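PDB 4GAX: amorpha-4,11-diene synthase from Artemisia annua, which probably converts farnesyl diphosphate into a cyclic sesquiterpene with release of diphosphate, as expected of a metal-dependent sesquiterpene synthase from a plant. Local coordinates for residues R125-K129 against Q130-V134; A291-E295 against P296-R300; K452-L455 against G456-N460; A524-N527 against L528-L532; E548-N551 against L552-L556. All coordinates share one frame; numbering follows the deposited sequence.

Contact 1 of 5, residues R125-K129 against Q130-V134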
# COMPACT_ATOMS: atom_id res chain seq x y z
N ARG A 125 -10.42 16.11 -0.94
CA ARG A 125 -9.68 14.86 -1.01
C ARG A 125 -8.22 15.05 -1.41
O ARG A 125 -7.32 14.45 -0.81
CB ARG A 125 -10.38 13.89 -1.97
CG ARG A 125 -9.64 12.58 -2.12
CD ARG A 125 -10.43 11.58 -2.96
NE ARG A 125 -10.57 12.00 -4.36
CZ ARG A 125 -9.57 11.99 -5.25
NH1 ARG A 125 -8.35 11.57 -4.88
NH2 ARG A 125 -9.78 12.38 -6.50
N LEU A 126 -7.96 15.89 -2.41
CA LEU A 126 -6.58 16.17 -2.83
C LEU A 126 -5.77 16.86 -1.74
O LEU A 126 -4.57 16.59 -1.58
CB LEU A 126 -6.53 17.00 -4.11
CG LEU A 126 -7.11 16.46 -5.41
CD1 LEU A 126 -6.77 17.43 -6.57
CD2 LEU A 126 -6.61 15.05 -5.70
N MET A 127 -6.41 17.77 -1.00
CA MET A 127 -5.73 18.39 0.12
C MET A 127 -5.33 17.35 1.17
O MET A 127 -4.17 17.29 1.58
CB MET A 127 -6.59 19.51 0.75
CG MET A 127 -6.72 20.76 -0.13
SD MET A 127 -5.15 21.63 -0.43
CE MET A 127 -4.73 21.02 -2.04
N ARG A 128 -6.28 16.53 1.60
CA ARG A 128 -6.01 15.53 2.64
C ARG A 128 -5.01 14.48 2.17
O ARG A 128 -4.16 14.04 2.94
CB ARG A 128 -7.30 14.86 3.14
CG ARG A 128 -8.11 15.78 4.08
CD ARG A 128 -9.06 15.00 5.00
NE ARG A 128 -9.67 15.91 5.98
CZ ARG A 128 -10.57 15.53 6.88
NH1 ARG A 128 -10.94 14.26 6.93
NH2 ARG A 128 -11.11 16.42 7.71
N LYS A 129 -5.10 14.08 0.91
CA LYS A 129 -4.12 13.15 0.34
C LYS A 129 -2.71 13.75 0.43
O LYS A 129 -1.73 13.04 0.63
CB LYS A 129 -4.48 12.81 -1.10
CG LYS A 129 -3.49 11.91 -1.86
CD LYS A 129 -4.05 11.54 -3.25
CE LYS A 129 -3.03 10.77 -4.11
NZ LYS A 129 -2.10 9.95 -3.28
N GLN A 130 -2.62 15.07 0.30
CA GLN A 130 -1.34 15.78 0.34
C GLN A 130 -0.87 15.95 1.79
O GLN A 130 0.27 16.38 2.05
CB GLN A 130 -1.47 17.13 -0.39
CG GLN A 130 -0.16 17.86 -0.68
CD GLN A 130 0.72 17.17 -1.69
OE1 GLN A 130 0.34 16.16 -2.29
NE2 GLN A 130 1.93 17.71 -1.89
N GLY A 131 -1.72 15.59 2.74
CA GLY A 131 -1.35 15.71 4.14
C GLY A 131 -1.91 16.95 4.82
O GLY A 131 -1.62 17.19 5.99
N TYR A 132 -2.69 17.76 4.10
CA TYR A 132 -3.27 18.96 4.73
C TYR A 132 -4.60 18.59 5.39
O TYR A 132 -5.55 18.21 4.70
CB TYR A 132 -3.53 20.07 3.70
CG TYR A 132 -2.30 20.57 2.99
CD1 TYR A 132 -2.17 20.44 1.61
CD2 TYR A 132 -1.27 21.20 3.69
CE1 TYR A 132 -1.03 20.90 0.94
CE2 TYR A 132 -0.14 21.66 3.03
CZ TYR A 132 -0.02 21.51 1.66
OH TYR A 132 1.10 21.98 1.00
N PHE A 133 -4.66 18.72 6.71
CA PHE A 133 -5.85 18.31 7.48
C PHE A 133 -6.94 19.38 7.37
O PHE A 133 -7.37 19.99 8.35
CB PHE A 133 -5.46 18.08 8.95
CG PHE A 133 -6.42 17.20 9.72
CD1 PHE A 133 -6.00 16.58 10.90
CD2 PHE A 133 -7.73 16.99 9.29
CE1 PHE A 133 -6.87 15.78 11.63
CE2 PHE A 133 -8.60 16.20 10.02
CZ PHE A 133 -8.17 15.59 11.19
N VAL A 134 -7.37 19.60 6.13
CA VAL A 134 -8.48 20.48 5.81
C VAL A 134 -9.75 19.98 6.51
O VAL A 134 -9.91 18.78 6.69
CB VAL A 134 -8.65 20.46 4.28
CG1 VAL A 134 -10.10 20.38 3.87
CG2 VAL A 134 -7.89 21.64 3.64
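R128 reaches V134 because its CG lies anti to its own carbonyl carbon (chi1 -76°) and the chain then runs straight from CG to NE, which carries the guanidinium outward and back along the flank of the helix, where V134 returns to meet it. There NE and NH2 grip one atom side-on: V134 O is 3.0 Å from R128 NE and 2.8 Å from R128 NH2. Both bonds lie in the carbonyl plane and close to the guanidinium plane. F133 CE2 sits over one face of the guanidinium near its rim, 3.4 Å from R128 NH2, and the two planes are almost perpendicular (89°), with the phenyl edge facing the cation.

The backbone makes the turn that allows this. G131, with positive phi, leaves the helix in a Schellman motif. M127 O accepts from Y132 N at 3.0 Å, and R128 O from G131 N at 2.9 Å. On the other flank M127 bends at chi2 and chi3, bringing SD to 3.8 Å from Y132 CD1 in an oblique Met-aromatic contact, while M127 CB packs 3.8 Å from V134 CG2.

E174 forms a salt bridge with R128 NH2, and M169 O accepts from NH1. Every nitrogen of this buried guanidinium therefore has an acceptor. One carboxylate and two main-chain carbonyls probably stabilise its positive charge while fixing the path of the chain beyond helix 120-129.

Contact 2 of 5, residues A291-E295 against P296-R300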
# COMPACT_ATOMS: atom_id res chain seq x y z
N ALA A 291 3.95 -2.50 -3.79
CA ALA A 291 2.89 -1.67 -3.21
C ALA A 291 3.41 -0.48 -2.42
O ALA A 291 2.79 0.60 -2.41
CB ALA A 291 1.97 -2.51 -2.33
N SER A 292 4.56 -0.64 -1.76
CA SER A 292 5.08 0.43 -0.90
C SER A 292 5.27 1.71 -1.69
O SER A 292 4.69 2.75 -1.36
CB SER A 292 6.40 0.02 -0.22
OG SER A 292 7.42 -0.24 -1.18
N ARG A 293 6.09 1.63 -2.74
CA ARG A 293 6.25 2.75 -3.69
C ARG A 293 6.50 2.14 -5.06
O ARG A 293 7.38 1.28 -5.21
CB ARG A 293 7.45 3.64 -3.32
CG ARG A 293 7.40 4.45 -1.99
CD ARG A 293 6.21 5.41 -1.90
NE ARG A 293 6.06 6.35 -3.02
CZ ARG A 293 6.20 7.68 -2.93
NH1 ARG A 293 6.54 8.23 -1.78
NH2 ARG A 293 6.00 8.46 -4.00
N PHE A 294 5.76 2.56 -6.08
CA PHE A 294 5.92 1.94 -7.40
C PHE A 294 6.82 2.79 -8.31
O PHE A 294 7.21 2.35 -9.40
CB PHE A 294 4.55 1.79 -8.09
CG PHE A 294 3.97 3.10 -8.53
CD1 PHE A 294 4.24 3.62 -9.80
CD2 PHE A 294 3.19 3.86 -7.66
CE1 PHE A 294 3.73 4.86 -10.19
CE2 PHE A 294 2.66 5.10 -8.05
CZ PHE A 294 2.93 5.60 -9.32
N GLU A 295 7.12 4.01 -7.88
CA GLU A 295 7.78 4.98 -8.74
C GLU A 295 9.23 4.59 -9.07
O GLU A 295 9.90 3.91 -8.28
CB GLU A 295 7.70 6.38 -8.13
CG GLU A 295 6.25 6.85 -7.95
CD GLU A 295 5.66 6.48 -6.58
OE1 GLU A 295 6.18 5.56 -5.92
OE2 GLU A 295 4.69 7.13 -6.16
N PRO A 296 9.72 5.04 -10.24
CA PRO A 296 11.04 4.62 -10.72
C PRO A 296 12.15 4.98 -9.76
O PRO A 296 13.10 4.23 -9.66
CB PRO A 296 11.20 5.36 -12.06
CG PRO A 296 10.14 6.41 -12.07
CD PRO A 296 9.02 5.91 -11.22
N GLN A 297 12.01 6.09 -9.04
CA GLN A 297 13.03 6.56 -8.12
C GLN A 297 13.30 5.55 -6.99
O GLN A 297 14.38 5.54 -6.39
CB GLN A 297 12.60 7.92 -7.51
CG GLN A 297 12.37 9.06 -8.54
CD GLN A 297 11.12 8.88 -9.43
OE1 GLN A 297 10.25 8.08 -9.13
NE2 GLN A 297 11.06 9.64 -10.52
N TYR A 298 12.32 4.70 -6.71
CA TYR A 298 12.42 3.77 -5.59
C TYR A 298 12.75 2.31 -5.95
O TYR A 298 12.47 1.38 -5.19
CB TYR A 298 11.13 3.86 -4.77
CG TYR A 298 10.87 5.28 -4.31
CD1 TYR A 298 11.77 5.93 -3.48
CD2 TYR A 298 9.74 5.98 -4.74
CE1 TYR A 298 11.54 7.24 -3.05
CE2 TYR A 298 9.50 7.32 -4.31
CZ TYR A 298 10.41 7.93 -3.47
OH TYR A 298 10.20 9.23 -3.05
N SER A 299 13.36 2.12 -7.11
CA SER A 299 13.78 0.80 -7.57
C SER A 299 14.66 0.01 -6.59
O SER A 299 14.38 -1.16 -6.30
CB SER A 299 14.52 0.92 -8.91
OG SER A 299 14.72 -0.36 -9.45
N ARG A 300 15.72 0.64 -6.08
CA ARG A 300 16.60 -0.05 -5.13
C ARG A 300 15.85 -0.42 -3.86
O ARG A 300 16.03 -1.52 -3.32
CB ARG A 300 17.82 0.80 -4.76
CG ARG A 300 18.82 0.99 -5.89
CD ARG A 300 20.21 1.34 -5.37
NE ARG A 300 20.90 0.18 -4.81
CZ ARG A 300 21.57 -0.72 -5.53
NH1 ARG A 300 21.63 -0.60 -6.85
NH2 ARG A 300 22.18 -1.75 -4.94
O HOH W 1 8.37 10.71 -4.14
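E295 O accepts two hydrogen bonds. Y298 N donates to it at 3.0 Å (N-H...O 157°), meeting it from above the carbonyl plane, and R302 NH1 of the following helix supplies the second. The same R302 nitrogen also bonds R293 O, tying the main chain of R293 and E295 to helix 299-322.

The R293 guanidinium is held at its edge by E295 and covered on one face by Y298. R293, folded by successive bends at chi2 and chi3, grips E295 side-on with two nitrogens: R293 NE lies 3.0 Å from E295 OE1, and R293 NH2 lies 2.9 Å from E295 OE2 in a salt bridge. The first oxygen is met on its syn side but tilted out of the carboxylate plane; the second is approached from well above that plane, so the pair is not coplanar. Y298 CE2 is centred over the guanidinium face, 3.6 Å from R293 CZ, with the planes inclined at 49°. The aliphatic part joins in through R293 CB, 3.6 Å from Y298 CD2, and E295 OE1 comes to the ring edge. Water 1 lies 2.6 Å from Y298 OH and is weakly bound by R293 NH2.

R293 NH1 is taken by P520 O. With its edge occupied by a carboxylate and a carbonyl and its face by tyrosine, the buried arginine probably keeps its charge, and its contacts join the link to helix 519-535 through P520.

Contact 3 of 5, residues K452-L455 against G456-N460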
# COMPACT_ATOMS: atom_id res chain seq x y z
N LYS A 452 -2.12 -0.28 12.02
CA LYS A 452 -1.78 -1.16 10.91
C LYS A 452 -1.72 -2.62 11.38
O LYS A 452 -2.34 -3.51 10.77
CB LYS A 452 -0.43 -0.75 10.31
CG LYS A 452 0.03 -1.61 9.14
CD LYS A 452 1.40 -1.14 8.63
CE LYS A 452 1.89 -1.97 7.44
NZ LYS A 452 1.84 -3.44 7.70
N GLY A 453 -1.00 -2.86 12.47
CA GLY A 453 -0.88 -4.20 13.02
C GLY A 453 -2.22 -4.81 13.41
O GLY A 453 -2.48 -5.99 13.12
N ILE A 454 -3.07 -4.03 14.07
CA ILE A 454 -4.37 -4.53 14.51
C ILE A 454 -5.29 -4.79 13.30
O ILE A 454 -5.97 -5.82 13.23
CB ILE A 454 -5.08 -3.53 15.44
CG1 ILE A 454 -4.30 -3.34 16.74
CG2 ILE A 454 -6.49 -4.01 15.76
CD1 ILE A 454 -4.94 -2.34 17.69
N LEU A 455 -5.30 -3.85 12.36
CA LEU A 455 -6.11 -3.99 11.15
C LEU A 455 -5.71 -5.24 10.37
O LEU A 455 -6.56 -5.96 9.86
CB LEU A 455 -5.94 -2.75 10.27
CG LEU A 455 -6.62 -2.76 8.89
CD1 LEU A 455 -8.12 -2.96 9.00
CD2 LEU A 455 -6.31 -1.48 8.15
N GLY A 456 -4.40 -5.47 10.27
CA GLY A 456 -3.87 -6.63 9.58
C GLY A 456 -4.37 -7.92 10.20
O GLY A 456 -4.72 -8.87 9.49
N ARG A 457 -4.41 -7.95 11.53
CA ARG A 457 -4.91 -9.11 12.24
C ARG A 457 -6.40 -9.27 12.00
O ARG A 457 -6.88 -10.38 11.78
CB ARG A 457 -4.61 -8.99 13.74
CG ARG A 457 -4.69 -10.28 14.52
CD ARG A 457 -4.46 -10.05 16.02
NE ARG A 457 -5.20 -8.88 16.50
CZ ARG A 457 -6.51 -8.85 16.70
NH1 ARG A 457 -7.25 -9.93 16.46
NH2 ARG A 457 -7.09 -7.74 17.14
N ARG A 458 -7.14 -8.16 12.03
CA ARG A 458 -8.59 -8.22 11.82
C ARG A 458 -8.93 -8.67 10.40
O ARG A 458 -9.84 -9.47 10.19
CB ARG A 458 -9.26 -6.87 12.09
CG ARG A 458 -9.05 -6.31 13.50
CD ARG A 458 -9.89 -7.03 14.54
NE ARG A 458 -9.51 -6.63 15.90
CZ ARG A 458 -10.14 -7.02 17.00
NH1 ARG A 458 -11.19 -7.82 16.93
NH2 ARG A 458 -9.72 -6.60 18.19
N LEU A 459 -8.21 -8.14 9.42
CA LEU A 459 -8.49 -8.47 8.02
C LEU A 459 -8.20 -9.94 7.75
O LEU A 459 -8.92 -10.61 7.00
CB LEU A 459 -7.71 -7.57 7.07
CG LEU A 459 -8.25 -6.13 7.00
CD1 LEU A 459 -7.37 -5.26 6.11
CD2 LEU A 459 -9.69 -6.12 6.49
N ASN A 460 -7.14 -10.45 8.38
CA ASN A 460 -6.77 -11.86 8.22
C ASN A 460 -7.72 -12.80 8.96
O ASN A 460 -7.93 -13.93 8.55
CB ASN A 460 -5.32 -12.09 8.67
CG ASN A 460 -4.79 -13.46 8.29
OD1 ASN A 460 -5.39 -14.17 7.48
ND2 ASN A 460 -3.66 -13.84 8.87
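L455 and L459 meet one turn apart, with L455 CD1 3.8 Å from L459 CG and the same methyl carbon equally near L459 CD1. L455 has CG anti to its backbone N (chi1 174°), whereas L459 has CG anti to its carbonyl carbon; the different settings bring the branched ends together on one flank.

On another flank I454 CG2 is touched by two arginines. It lies 4.0 Å from R458 NE, at the edge of that guanidinium, and 4.0 Å from R457 NH2, which approaches obliquely. I454 and R458 run side by side in the same direction. R458 CG rests 3.1 Å from I454 O, a consequence of chi1 (-58°), which puts CG beside the backbone N. The guanidinium groups adjoin, R457 NH1 lying above one face of R458; D410 forms a salt bridge with R457 NE and also touches R458, placing an acidic group beside the pair.

The backbone that sets these positions is regular: G456 N bonds K452 O at 2.9 Å and L459 N bonds L455 O at 2.8 Å.

Farther out, L455 packs on V500, W504 and I507 of helix 489-513 and on V529 of helix 519-535, while I454 and R458 face helix 407-416. A leucine flank turned inward, shared with the chain of K452, and a flank of two arginines, one salt-bridged to D410, make helix 447-461 a broadly amphipathic member of the all-helical bundle of the terpene synthase metal-binding fold.

Contact 4 of 5, residues A524-N527 against L528-L532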
# COMPACT_ATOMS: atom_id res chain seq x y z
N ALA A 524 4.71 5.75 1.76
CA ALA A 524 5.05 4.33 1.71
C ALA A 524 4.28 3.56 2.78
O ALA A 524 3.76 2.49 2.52
CB ALA A 524 6.56 4.12 1.92
N VAL A 525 4.25 4.11 4.00
CA VAL A 525 3.52 3.47 5.08
C VAL A 525 2.04 3.33 4.72
O VAL A 525 1.47 2.26 4.90
CB VAL A 525 3.66 4.23 6.42
CG1 VAL A 525 2.68 3.65 7.46
CG2 VAL A 525 5.11 4.16 6.95
N ILE A 526 1.43 4.39 4.21
CA ILE A 526 -0.01 4.35 3.96
C ILE A 526 -0.32 3.35 2.84
O ILE A 526 -1.36 2.68 2.88
CB ILE A 526 -0.65 5.75 3.68
CG1 ILE A 526 -2.17 5.69 3.84
CG2 ILE A 526 -0.33 6.27 2.27
CD1 ILE A 526 -2.62 5.45 5.26
N ASN A 527 0.59 3.22 1.88
CA ASN A 527 0.37 2.28 0.79
C ASN A 527 0.43 0.86 1.35
O ASN A 527 -0.40 0.02 1.01
CB ASN A 527 1.42 2.46 -0.32
CG ASN A 527 1.23 3.75 -1.10
OD1 ASN A 527 0.14 4.36 -1.09
ND2 ASN A 527 2.29 4.18 -1.79
N LEU A 528 1.42 0.60 2.21
CA LEU A 528 1.52 -0.73 2.82
C LEU A 528 0.29 -1.06 3.66
O LEU A 528 -0.13 -2.22 3.72
CB LEU A 528 2.80 -0.87 3.66
CG LEU A 528 4.08 -0.95 2.82
CD1 LEU A 528 5.32 -0.91 3.71
CD2 LEU A 528 4.08 -2.22 1.97
N VAL A 529 -0.30 -0.06 4.31
CA VAL A 529 -1.55 -0.31 5.06
C VAL A 529 -2.70 -0.65 4.11
O VAL A 529 -3.45 -1.59 4.34
CB VAL A 529 -1.97 0.91 5.93
CG1 VAL A 529 -3.32 0.66 6.59
CG2 VAL A 529 -0.91 1.20 6.99
N HIS A 530 -2.84 0.12 3.03
CA HIS A 530 -3.90 -0.17 2.06
C HIS A 530 -3.69 -1.51 1.36
O HIS A 530 -4.65 -2.21 1.00
CB HIS A 530 -4.02 0.97 1.03
CG HIS A 530 -4.68 2.19 1.59
ND1 HIS A 530 -4.27 3.47 1.27
CD2 HIS A 530 -5.73 2.32 2.43
CE1 HIS A 530 -5.04 4.34 1.91
NE2 HIS A 530 -5.93 3.67 2.63
N PHE A 531 -2.42 -1.88 1.19
CA PHE A 531 -2.12 -3.20 0.62
C PHE A 531 -2.73 -4.36 1.40
O PHE A 531 -3.06 -5.43 0.84
CB PHE A 531 -0.61 -3.41 0.48
CG PHE A 531 -0.25 -4.75 -0.08
CD1 PHE A 531 -0.47 -5.02 -1.41
CD2 PHE A 531 0.29 -5.74 0.73
CE1 PHE A 531 -0.16 -6.26 -1.94
CE2 PHE A 531 0.61 -6.98 0.21
CZ PHE A 531 0.39 -7.24 -1.14
N LEU A 532 -2.92 -4.17 2.71
CA LEU A 532 -3.45 -5.26 3.54
C LEU A 532 -4.82 -5.68 3.04
O LEU A 532 -5.21 -6.85 3.16
CB LEU A 532 -3.55 -4.85 5.02
CG LEU A 532 -2.27 -4.42 5.77
CD1 LEU A 532 -2.63 -3.69 7.08
CD2 LEU A 532 -1.39 -5.61 6.04
O HOH W 2 -2.37 3.82 -0.83
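H530 leans back over I526, and its side chain can be traced atom by atom. H530 CB lies 3.7 Å from I526 O and about as far from N527 O. Chi1 of -75° sets CG anti to the carbonyl carbon, so the ring is carried back along the preceding turn, where H530 CG sits 3.6 Å from I526 O. Beyond it H530 CE1 meets I526 CG1 at 3.7 Å, the isoleucine and histidine running side by side in one direction. I526 supports this by directing CG1 anti to its backbone N (chi1 -163°). At the ring edge, in plane, H530 ND1 is 2.9 Å from water 2, which donates to N527 OD1 at 2.6 Å. The water thus joins two side chains three residues apart.

These residues belong to helix 519-535, which runs through the middle of the all-helical terpene synthase fold and is buried along this length. Its regular i to i+4 bonding is seen in H530 N to I526 O (3.0 Å, 165°) and F531 N to N527 O (2.8 Å).

N527 ND2, the other end of the amide, donates to S292 O of helix 282-292; water and carbonyl together thus fix the rotation of the group. V529 has CG2 3.3 Å from V525 O and packs against W504 and I507 of helix 489-513. The H530 ring meets W215 edge-to-face, and F531 lies against W288.

Contact 5 of 5, residues E548-N551 against L552-L556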
# COMPACT_ATOMS: atom_id res chain seq x y z
N GLU A 548 -8.62 -12.86 -7.77
CA GLU A 548 -8.57 -11.41 -7.63
C GLU A 548 -7.10 -10.98 -7.54
O GLU A 548 -6.65 -10.14 -8.32
CB GLU A 548 -9.36 -10.98 -6.39
CG GLU A 548 -10.00 -9.61 -6.48
CD GLU A 548 -11.09 -9.39 -5.44
OE1 GLU A 548 -10.79 -9.40 -4.22
OE2 GLU A 548 -12.27 -9.20 -5.83
N TYR A 549 -6.37 -11.58 -6.61
CA TYR A 549 -4.95 -11.26 -6.43
C TYR A 549 -4.14 -11.62 -7.68
O TYR A 549 -3.24 -10.88 -8.07
CB TYR A 549 -4.41 -12.01 -5.20
CG TYR A 549 -2.98 -11.68 -4.82
CD1 TYR A 549 -2.71 -10.80 -3.78
CD2 TYR A 549 -1.91 -12.26 -5.49
CE1 TYR A 549 -1.40 -10.49 -3.42
CE2 TYR A 549 -0.60 -11.97 -5.15
CZ TYR A 549 -0.35 -11.09 -4.12
OH TYR A 549 0.96 -10.81 -3.78
N LYS A 550 -4.46 -12.75 -8.29
CA LYS A 550 -3.69 -13.21 -9.45
C LYS A 550 -3.79 -12.21 -10.60
O LYS A 550 -2.79 -11.91 -11.26
CB LYS A 550 -4.15 -14.58 -9.93
CG LYS A 550 -3.16 -15.24 -10.89
CD LYS A 550 -3.85 -16.04 -11.97
CE LYS A 550 -4.67 -17.18 -11.40
NZ LYS A 550 -5.34 -17.97 -12.48
N ASN A 551 -4.99 -11.70 -10.86
CA ASN A 551 -5.15 -10.80 -11.98
C ASN A 551 -4.60 -9.41 -11.75
O ASN A 551 -4.24 -8.72 -12.71
CB ASN A 551 -6.60 -10.77 -12.48
CG ASN A 551 -6.92 -11.96 -13.36
OD1 ASN A 551 -6.78 -11.90 -14.59
ND2 ASN A 551 -7.33 -13.06 -12.74
N LEU A 552 -4.53 -8.99 -10.49
CA LEU A 552 -3.87 -7.74 -10.15
C LEU A 552 -2.40 -7.83 -10.55
O LEU A 552 -1.85 -6.89 -11.14
CB LEU A 552 -3.98 -7.44 -8.64
CG LEU A 552 -5.37 -7.11 -8.08
CD1 LEU A 552 -5.29 -6.87 -6.59
CD2 LEU A 552 -6.00 -5.90 -8.77
N VAL A 553 -1.78 -8.97 -10.23
CA VAL A 553 -0.37 -9.19 -10.57
C VAL A 553 -0.19 -9.13 -12.09
O VAL A 553 0.71 -8.46 -12.59
CB VAL A 553 0.13 -10.54 -10.03
CG1 VAL A 553 1.57 -10.79 -10.46
CG2 VAL A 553 0.00 -10.58 -8.52
N LYS A 554 -1.06 -9.81 -12.83
CA LYS A 554 -0.95 -9.80 -14.29
C LYS A 554 -1.18 -8.40 -14.87
O LYS A 554 -0.51 -8.00 -15.83
CB LYS A 554 -1.93 -10.79 -14.92
CG LYS A 554 -1.68 -12.24 -14.55
CD LYS A 554 -2.30 -13.17 -15.59
CE LYS A 554 -2.64 -14.52 -15.00
NZ LYS A 554 -3.19 -15.46 -16.03
N SER A 555 -2.12 -7.66 -14.28
CA SER A 555 -2.44 -6.33 -14.79
C SER A 555 -1.26 -5.38 -14.58
O SER A 555 -1.04 -4.46 -15.37
CB SER A 555 -3.71 -5.78 -14.13
OG SER A 555 -3.45 -5.30 -12.83
N LEU A 556 -0.48 -5.62 -13.53
CA LEU A 556 0.69 -4.79 -13.26
C LEU A 556 1.97 -5.24 -13.99
O LEU A 556 2.76 -4.41 -14.47
CB LEU A 556 0.94 -4.70 -11.74
CG LEU A 556 0.35 -3.46 -11.06
CD1 LEU A 556 -1.14 -3.42 -11.24
CD2 LEU A 556 0.74 -3.35 -9.56
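Y549 and V553, one turn apart, make the apolar contact, and their side chains cross obliquely. Y549 CE2 is 3.7 Å from V553 CG2, the methyl lying neither squarely over the ring nor at its edge. Y549 points CG anti to its backbone N (chi1 -175°), and V553 CG2, beside its own backbone N, is also 3.3 Å from Y549 O, so one methyl touches both the carbonyl and the ring of the same residue.

Between the two lysines the contact is aliphatic. K550 and K554 lie alongside each other, with K550 CD 3.6 Å from K554 CE. K550 is bent at chi2 and chi3, whereas K554 is extended beyond CG, and K550 NZ and K554 NZ are 4.9 Å apart. Two like charges at that distance would probably disfavour each other; E547 offers K550 NZ a long, weak ion pair.

Hydrogen bonds are mainly those of the backbone, including S555 N to N551 O at 2.8 Å and K554 N to K550 O at 3.1 Å. S555 adds a side-chain bond. With OG held between its backbone N and carbonyl carbon (chi1 78°), S555 OG donates to L552 O at 2.8 Å, and L556 N reaches that same oxygen from the same face of its plane. N551 ND2 likewise turns back to E547 O.

Helix 547-557 presents Y549, L552 and V553 to F287 of helix 282-292, the tyrosine ring edge-to-face, while L552 also touches V534 of helix 519-535, and S555 and L556 rest on V224 of helix 219-232.

From the N terminus, contact 1 closes the end of helix 120-129 in the N-terminal terpene synthase domain. Contact 2 closes the short connection from helix 282-292 to helix 299-322, and contacts 3, 4 and 5 each span successive turns within one helix. All five follow in series; none nests or crosses. Contact 4, the most central, touches two others: A291 CB meets F531 CD1 at 3.6 Å, joining it to contact 2, and K452 CG meets V529 CG2 at 3.7 Å, joining it to contact 3. Contact 5 comes within about 4 Å of contact 4 by nearest atoms without touching. Contacts 1 and 5 lie on opposite sides of the chain's centre, their centres about 29 Å apart.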